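Local coordinates for response regulator receiver protein (PDB 2RDM), which probably acts as a receiver in two-component signalling, taking up a phosphoryl group on an aspartate, as in CheY-like response regulators, at residues V54-R59 and I82-G87. The protein carries 1 engineered substitution. Residues are numbered along the deposited sequence; the frame is centred on the assembly and turned at random. Where two conformers were deposited one is given.
With GOL (glycerol), chain D.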
loop_
_atom_site.group_PDB
_atom_site.type_symbol
_atom_site.label_atom_id
_atom_site.label_comp_id
_atom_site.label_asym_id
_atom_site.label_seq_id
_atom_site.Cartn_x
_atom_site.Cartn_y
_atom_site.Cartn_z
ATOM N N VAL A 54 -7.305 1.750 -19.878
ATOM C CA VAL A 54 -7.240 2.918 -20.730
ATOM C C VAL A 54 -5.862 3.556 -20.564
ATOM O O VAL A 54 -5.453 3.835 -19.444
ATOM C CB VAL A 54 -8.361 3.948 -20.381
ATOM C CG1 VAL A 54 -8.187 5.234 -21.185
ATOM C CG2 VAL A 54 -9.766 3.350 -20.615
ATOM N N VAL A 55 -5.159 3.721 -21.678
ATOM C CA VAL A 55 -3.877 4.432 -21.714
ATOM C C VAL A 55 -4.061 5.674 -22.585
ATOM O O VAL A 55 -4.237 5.546 -23.805
ATOM C CB VAL A 55 -2.751 3.545 -22.293
ATOM C CG1 VAL A 55 -1.456 4.292 -22.312
ATOM C CG2 VAL A 55 -2.547 2.285 -21.459
ATOM N N THR A 56 -3.991 6.860 -21.975
ATOM C CA THR A 56 -4.376 8.098 -22.670
ATOM C C THR A 56 -3.382 9.240 -22.484
ATOM O O THR A 56 -2.883 9.448 -21.387
ATOM C CB THR A 56 -5.829 8.576 -22.274
ATOM O OG1 THR A 56 -6.202 9.746 -23.029
ATOM C CG2 THR A 56 -5.957 8.893 -20.770
ATOM N N ASP A 57 -3.129 9.985 -23.564
ATOM C CA ASP A 57 -2.460 11.306 -23.481
ATOM C C ASP A 57 -3.234 12.295 -22.626
ATOM O O ASP A 57 -4.442 12.187 -22.509
ATOM C CB ASP A 57 -2.392 11.972 -24.856
ATOM C CG ASP A 57 -1.458 11.293 -25.804
ATOM O OD1 ASP A 57 -0.848 10.267 -25.436
ATOM O OD2 ASP A 57 -1.347 11.806 -26.942
ATOM N N ILE A 58 -2.549 13.318 -22.115
ATOM C CA ILE A 58 -3.231 14.406 -21.418
ATOM C C ILE A 58 -3.793 15.409 -22.426
ATOM O O ILE A 58 -4.957 15.800 -22.335
ATOM C CB ILE A 58 -2.286 15.124 -20.398
ATOM C CG1 ILE A 58 -1.913 14.174 -19.258
ATOM C CG2 ILE A 58 -2.921 16.402 -19.841
ATOM C CD1 ILE A 58 -3.056 13.301 -18.827
ATOM N N ARG A 59 -2.966 15.815 -23.385
ATOM C CA ARG A 59 -3.358 16.830 -24.356
ATOM C C ARG A 59 -3.584 16.215 -25.731
ATOM O O ARG A 59 -2.773 15.427 -26.210
ATOM C CB ARG A 59 -2.290 17.927 -24.459
ATOM C CG ARG A 59 -1.879 18.560 -23.141
ATOM C CD ARG A 59 -0.663 19.458 -23.333
ATOM N NE ARG A 59 -0.037 19.838 -22.066
ATOM C CZ ARG A 59 -0.157 21.033 -21.486
ATOM N NH1 ARG A 59 -0.883 21.992 -22.051
ATOM N NH2 ARG A 59 0.457 21.272 -20.334
ATOM N N ILE A 82 -6.344 3.120 -15.264
ATOM C CA ILE A 82 -6.133 4.360 -16.009
ATOM C C ILE A 82 -4.647 4.687 -15.929
ATOM O O ILE A 82 -4.114 4.812 -14.827
ATOM C CB ILE A 82 -6.947 5.532 -15.415
ATOM C CG1 ILE A 82 -8.458 5.265 -15.476
ATOM C CG2 ILE A 82 -6.568 6.870 -16.086
ATOM C CD1 ILE A 82 -9.067 5.279 -16.862
ATOM N N VAL A 83 -3.991 4.758 -17.087
ATOM C CA VAL A 83 -2.610 5.233 -17.183
ATOM C C VAL A 83 -2.604 6.460 -18.080
ATOM O O VAL A 83 -2.983 6.377 -19.252
ATOM C CB VAL A 83 -1.648 4.177 -17.778
ATOM C CG1 VAL A 83 -0.212 4.722 -17.858
ATOM C CG2 VAL A 83 -1.653 2.872 -16.941
ATOM N N TYR A 84 -2.118 7.574 -17.547
ATOM C CA TYR A 84 -1.944 8.787 -18.340
ATOM C C TYR A 84 -0.539 8.851 -18.905
ATOM O O TYR A 84 0.418 8.454 -18.244
ATOM C CB TYR A 84 -2.156 10.026 -17.486
ATOM C CG TYR A 84 -3.486 10.135 -16.751
ATOM C CD1 TYR A 84 -4.653 10.522 -17.421
ATOM C CD2 TYR A 84 -3.567 9.867 -15.382
ATOM C CE1 TYR A 84 -5.857 10.647 -16.742
ATOM C CE2 TYR A 84 -4.771 9.989 -14.688
ATOM C CZ TYR A 84 -5.913 10.348 -15.379
ATOM O OH TYR A 84 -7.073 10.513 -14.700
ATOM N N ILE A 85 -0.401 9.411 -20.108
ATOM C CA ILE A 85 0.900 9.556 -20.763
ATOM C C ILE A 85 1.104 11.029 -21.105
ATOM O O ILE A 85 0.358 11.571 -21.917
ATOM C CB ILE A 85 0.981 8.729 -22.077
ATOM C CG1 ILE A 85 0.695 7.239 -21.846
ATOM C CG2 ILE A 85 2.313 8.952 -22.792
ATOM C CD1 ILE A 85 1.537 6.548 -20.819
ATOM N N SER A 86 2.145 11.592 -20.533
ATOM C CA SER A 86 2.377 12.991 -20.714
ATOM C C SER A 86 3.746 13.364 -21.101
ATOM O O SER A 86 4.675 12.709 -20.784
ATOM C CB SER A 86 1.973 13.754 -19.505
ATOM O OG SER A 86 3.015 13.752 -18.598
ATOM N N GLY A 87 3.861 14.475 -21.821
ATOM C CA GLY A 87 5.157 15.007 -22.199
ATOM C C GLY A 87 5.823 15.769 -21.069
ATOM O O GLY A 87 6.930 15.432 -20.648
HETATM C C1 GOL D . 1.194 16.334 -24.473
HETATM O O1 GOL D . 2.451 16.392 -23.833
HETATM C C2 GOL D . 0.611 14.921 -24.442
HETATM O O2 GOL D . -0.179 14.738 -23.287
HETATM C C3 GOL D . 1.715 13.870 -24.505
HETATM O O3 GOL D . 1.169 12.576 -24.381
HETATM O O HOH W 1 2.166 17.328 -21.207
#
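The ring of Y84 meets T56 and I58. I58 CD1 approaches Y84 CD1 obliquely at 3.5 Å, and T56 CG2 comes in likewise. One face carries CG2 of I82, offset toward the rim. The ring also meets W67 and W93, and its OH is hydrogen-bonded to V98 N. The R59 guanidinium has a water at its edge, weakly bound through NE.

Strands 54-57 and 82-86 run parallel in register. V83 N bonds to V54 O at 2.9 Å, nearly straight, and T56 N to V83 O. I85 N reaches T56 O at 2.8 Å from above the carbonyl plane. T56 OG1 lies anti to the backbone N (chi1 -177°) and donates to D57 O, while CG2 is turned to the tyrosine. An alanine here would probably leave D57 O without this donor and open a gap beside the Y84 ring. On the other face of the sheet, CG1 of V55 packs on CG1 of I85 at 3.7 Å.

D57 is the predicted phosphorylation site, unmodified here. Its OD2 accepts from D13 N, and D12 lies close to OD1, consistent with an acidic receiver pocket. D57 OD1 lies 3.2 Å from O3 of a glycerol, probably from crystallisation. The glycerol bridges the two segments: R59 N donates to its O2, and its O3 donates to I85 O at 2.8 Å.

Helix 66-76 connects the two strands as a beta-alpha-beta unit and covers the sheet face bearing I82 and Y84. Helix 110-122 covers the V55 and V83 face. Strands 7-11 and 102-105 flank the pair in the parallel sheet of the CheY-like fold.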